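Local coordinates for DNA mismatch repair protein MutS (Thermus aquaticus, PDB 1EWQ), which takes part in DNA mismatch repair, binding mismatched DNA and showing a weak ATPase activity, at residues L122-N132 against R334-R343. Numbering follows the deposited sequence.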
loop_
_atom_site.group_PDB
_atom_site.type_symbol
_atom_site.label_atom_id
_atom_site.label_comp_id
_atom_site.label_asym_id
_atom_site.label_seq_id
_atom_site.Cartn_x
_atom_site.Cartn_y
_atom_site.Cartn_z
ATOM N N LEU C 122 10.693 -16.171 -14.958
ATOM C CA LEU C 122 12.040 -16.644 -15.244
ATOM C C LEU C 122 13.039 -15.494 -15.290
ATOM O O LEU C 122 14.243 -15.721 -15.322
ATOM C CB LEU C 122 12.060 -17.400 -16.573
ATOM C CG LEU C 122 11.538 -18.825 -16.414
ATOM C CD1 LEU C 122 10.960 -19.331 -17.719
ATOM C CD2 LEU C 122 12.663 -19.703 -15.913
ATOM N N GLN C 123 12.541 -14.260 -15.299
ATOM C CA GLN C 123 13.415 -13.096 -15.343
ATOM C C GLN C 123 13.975 -12.765 -13.951
ATOM O O GLN C 123 13.225 -12.568 -12.995
ATOM C CB GLN C 123 12.666 -11.880 -15.900
ATOM C CG GLN C 123 12.148 -12.019 -17.344
ATOM C CD GLN C 123 10.878 -12.859 -17.464
ATOM O OE1 GLN C 123 10.218 -13.168 -16.470
ATOM N NE2 GLN C 123 10.525 -13.215 -18.695
ATOM N N GLU C 124 15.298 -12.706 -13.858
ATOM C CA GLU C 124 15.998 -12.408 -12.612
ATOM C C GLU C 124 15.474 -11.168 -11.883
ATOM O O GLU C 124 15.250 -11.208 -10.677
ATOM C CB GLU C 124 17.507 -12.271 -12.904
ATOM C CG GLU C 124 18.382 -11.723 -11.774
ATOM C CD GLU C 124 19.887 -11.690 -12.137
ATOM O OE1 GLU C 124 20.236 -11.419 -13.316
ATOM O OE2 GLU C 124 20.726 -11.921 -11.238
ATOM N N SER C 125 15.249 -10.082 -12.618
ATOM C CA SER C 125 14.771 -8.827 -12.025
ATOM C C SER C 125 13.324 -8.822 -11.538
ATOM O O SER C 125 12.900 -7.865 -10.885
ATOM C CB SER C 125 14.934 -7.673 -13.018
ATOM O OG SER C 125 13.866 -7.647 -13.952
ATOM N N LEU C 126 12.563 -9.866 -11.860
ATOM C CA LEU C 126 11.165 -9.937 -11.437
ATOM C C LEU C 126 10.981 -11.005 -10.358
ATOM O O LEU C 126 9.871 -11.244 -9.887
ATOM C CB LEU C 126 10.269 -10.276 -12.633
ATOM C CG LEU C 126 10.563 -9.525 -13.932
ATOM C CD1 LEU C 126 9.573 -9.940 -15.017
ATOM C CD2 LEU C 126 10.485 -8.031 -13.674
ATOM N N LEU C 127 12.079 -11.643 -9.973
ATOM C CA LEU C 127 12.050 -12.698 -8.977
ATOM C C LEU C 127 12.649 -12.307 -7.637
ATOM O O LEU C 127 13.536 -11.458 -7.565
ATOM C CB LEU C 127 12.820 -13.912 -9.490
ATOM C CG LEU C 127 12.157 -14.770 -10.564
ATOM C CD1 LEU C 127 13.210 -15.654 -11.234
ATOM C CD2 LEU C 127 11.040 -15.593 -9.926
ATOM N N PRO C 128 12.165 -12.932 -6.554
ATOM C CA PRO C 128 12.682 -12.652 -5.214
ATOM C C PRO C 128 13.854 -13.620 -5.048
ATOM O O PRO C 128 14.036 -14.506 -5.883
ATOM C CB PRO C 128 11.503 -13.001 -4.317
ATOM C CG PRO C 128 10.917 -14.189 -5.009
ATOM C CD PRO C 128 10.968 -13.791 -6.490
ATOM N N ARG C 129 14.660 -13.458 -4.006
ATOM C CA ARG C 129 15.779 -14.378 -3.796
ATOM C C ARG C 129 15.209 -15.753 -3.469
ATOM O O ARG C 129 15.729 -16.775 -3.898
ATOM C CB ARG C 129 16.657 -13.907 -2.628
ATOM C CG ARG C 129 18.062 -13.464 -3.009
ATOM C CD ARG C 129 18.840 -12.982 -1.783
ATOM N NE ARG C 129 20.126 -12.391 -2.160
ATOM C CZ ARG C 129 21.267 -13.068 -2.272
ATOM N NH1 ARG C 129 21.295 -14.369 -2.029
ATOM N NH2 ARG C 129 22.382 -12.447 -2.636
ATOM N N GLU C 130 14.126 -15.744 -2.704
ATOM C CA GLU C 130 13.425 -16.946 -2.266
ATOM C C GLU C 130 12.831 -17.785 -3.406
ATOM O O GLU C 130 12.777 -17.360 -4.553
ATOM C CB GLU C 130 12.278 -16.557 -1.321
ATOM C CG GLU C 130 12.689 -15.877 -0.030
ATOM C CD GLU C 130 13.333 -14.516 -0.242
ATOM O OE1 GLU C 130 12.914 -13.784 -1.166
ATOM O OE2 GLU C 130 14.253 -14.174 0.530
ATOM N N ALA C 131 12.361 -18.979 -3.061
ATOM C CA ALA C 131 11.746 -19.855 -4.042
ATOM C C ALA C 131 10.440 -19.201 -4.474
ATOM O O ALA C 131 9.759 -18.565 -3.673
ATOM C CB ALA C 131 11.474 -21.214 -3.435
ATOM N N ASN C 132 10.101 -19.359 -5.747
ATOM C CA ASN C 132 8.883 -18.788 -6.296
ATOM C C ASN C 132 8.062 -19.964 -6.825
ATOM O O ASN C 132 8.353 -20.515 -7.891
ATOM C CB ASN C 132 9.251 -17.820 -7.417
ATOM C CG ASN C 132 8.091 -16.987 -7.864
ATOM O OD1 ASN C 132 7.623 -17.109 -9.000
ATOM N ND2 ASN C 132 7.609 -16.127 -6.976
ATOM N N ARG C 334 19.726 -20.902 -10.801
ATOM C CA ARG C 334 18.817 -20.202 -11.712
ATOM C C ARG C 334 19.512 -19.884 -13.039
ATOM O O ARG C 334 18.872 -19.769 -14.081
ATOM C CB ARG C 334 18.296 -18.914 -11.065
ATOM C CG ARG C 334 17.096 -19.164 -10.186
ATOM C CD ARG C 334 16.582 -17.910 -9.513
ATOM N NE ARG C 334 15.402 -18.212 -8.704
ATOM C CZ ARG C 334 14.907 -17.413 -7.769
ATOM N NH1 ARG C 334 15.489 -16.254 -7.506
ATOM N NH2 ARG C 334 13.817 -17.768 -7.109
ATOM N N LEU C 335 20.831 -19.761 -12.986
ATOM C CA LEU C 335 21.635 -19.478 -14.169
ATOM C C LEU C 335 21.639 -20.740 -15.051
ATOM O O LEU C 335 21.532 -20.667 -16.279
ATOM C CB LEU C 335 23.055 -19.106 -13.729
ATOM C CG LEU C 335 23.924 -18.246 -14.648
ATOM C CD1 LEU C 335 24.274 -19.005 -15.929
ATOM C CD2 LEU C 335 23.170 -16.961 -14.964
ATOM N N ALA C 336 21.741 -21.901 -14.413
ATOM C CA ALA C 336 21.729 -23.168 -15.134
ATOM C C ALA C 336 20.405 -23.343 -15.886
ATOM O O ALA C 336 20.391 -23.741 -17.057
ATOM C CB ALA C 336 21.929 -24.319 -14.154
ATOM N N THR C 337 19.304 -23.028 -15.201
ATOM C CA THR C 337 17.956 -23.133 -15.759
ATOM C C THR C 337 17.775 -22.225 -16.973
ATOM O O THR C 337 17.199 -22.638 -17.986
ATOM C CB THR C 337 16.873 -22.768 -14.705
ATOM O OG1 THR C 337 17.007 -23.618 -13.557
ATOM C CG2 THR C 337 15.473 -22.939 -15.291
ATOM N N ARG C 338 18.252 -20.986 -16.876
ATOM C CA ARG C 338 18.131 -20.064 -17.997
ATOM C C ARG C 338 18.967 -20.596 -19.160
ATOM O O ARG C 338 18.565 -20.500 -20.320
ATOM C CB ARG C 338 18.587 -18.654 -17.598
ATOM C CG ARG C 338 17.621 -17.957 -16.643
ATOM C CD ARG C 338 18.066 -16.555 -16.259
ATOM N NE ARG C 338 17.989 -15.599 -17.358
ATOM C CZ ARG C 338 16.861 -15.171 -17.934
ATOM N NH1 ARG C 338 15.673 -15.612 -17.530
ATOM N NH2 ARG C 338 16.922 -14.276 -18.919
ATOM N N LEU C 339 20.130 -21.163 -18.846
ATOM C CA LEU C 339 20.989 -21.736 -19.869
ATOM C C LEU C 339 20.253 -22.873 -20.574
ATOM O O LEU C 339 20.174 -22.900 -21.801
ATOM C CB LEU C 339 22.291 -22.271 -19.254
ATOM C CG LEU C 339 23.432 -21.270 -19.017
ATOM C CD1 LEU C 339 24.513 -21.888 -18.151
ATOM C CD2 LEU C 339 24.000 -20.827 -20.368
ATOM N N GLU C 340 19.714 -23.804 -19.786
ATOM C CA GLU C 340 19.007 -24.961 -20.334
ATOM C C GLU C 340 17.789 -24.562 -21.162
ATOM O O GLU C 340 17.450 -25.243 -22.127
ATOM C CB GLU C 340 18.556 -25.914 -19.209
ATOM C CG GLU C 340 19.689 -26.493 -18.371
ATOM C CD GLU C 340 19.204 -27.132 -17.076
ATOM O OE1 GLU C 340 18.119 -26.753 -16.589
ATOM O OE2 GLU C 340 19.918 -28.000 -16.531
ATOM N N LEU C 341 17.135 -23.467 -20.780
ATOM C CA LEU C 341 15.947 -22.992 -21.481
ATOM C C LEU C 341 16.246 -22.063 -22.657
ATOM O O LEU C 341 15.326 -21.541 -23.276
ATOM C CB LEU C 341 15.008 -22.274 -20.499
ATOM C CG LEU C 341 14.283 -23.172 -19.492
ATOM C CD1 LEU C 341 13.516 -22.339 -18.472
ATOM C CD2 LEU C 341 13.348 -24.096 -20.249
ATOM N N GLY C 342 17.524 -21.847 -22.954
ATOM C CA GLY C 342 17.888 -20.978 -24.060
ATOM C C GLY C 342 17.588 -19.500 -23.861
ATOM O O GLY C 342 17.368 -18.774 -24.838
ATOM N N ARG C 343 17.583 -19.050 -22.604
ATOM C CA ARG C 343 17.327 -17.656 -22.274
ATOM C C ARG C 343 18.538 -16.910 -21.717
ATOM O O ARG C 343 18.477 -15.694 -21.539
ATOM C CB ARG C 343 16.222 -17.544 -21.238
ATOM C CG ARG C 343 14.887 -18.051 -21.659
ATOM C CD ARG C 343 13.886 -17.666 -20.603
ATOM N NE ARG C 343 12.537 -18.114 -20.920
ATOM C CZ ARG C 343 11.458 -17.387 -20.665
ATOM N NH1 ARG C 343 11.600 -16.194 -20.101
ATOM N NH2 ARG C 343 10.248 -17.849 -20.964
#
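L122 meets the last turn of helix 332-340 with its CA 7.5 Å from that of R338, and from there the 122-132 loop runs through a short 3-10 turn at 124-126 to the guanidinium of R334. With its chain extended from CG to NE (chi2 and chi3 both 179°), R334 spans the distance to the loop backbone. R334 NH1 donates to P128 O at 2.8 Å, nearly straight (163°) and in the carbonyl plane. R334 NH2 reaches E130 O, also at 2.8 Å, but the bond is more bent and the donor lies tilted from that carbonyl plane. L127 CD1 lies over one face of the same guanidinium, toward its rim, and NE bonds to S151, so that several partners fix its rotation. With an alanine here, the carbonyls of P128 and E130 would probably lose both donors and segment 128-130 its tie to the helix.

At the other end, L122 meets L341 with one methyl and R343 with the other. L122 CD2 packs on L341 CD1 at 3.8 Å, while L122 CD1 sits over the centre of the R343 guanidinium face, 3.6 Å from R343 CZ. R343 NH2 bonds to the carbonyl of Q232. R338, bent at chi3 (69°), brings NH1 to 2.6 Å from L122 O, and its NE forms a salt bridge with D348. The helix closes in a Schellman motif, with G342 at positive phi, just before R343. The whole is an interdomain junction of MutS, in which arginines along and just beyond helix 332-340 of domain III meet the connection between the mismatch-recognition domain I and domain II.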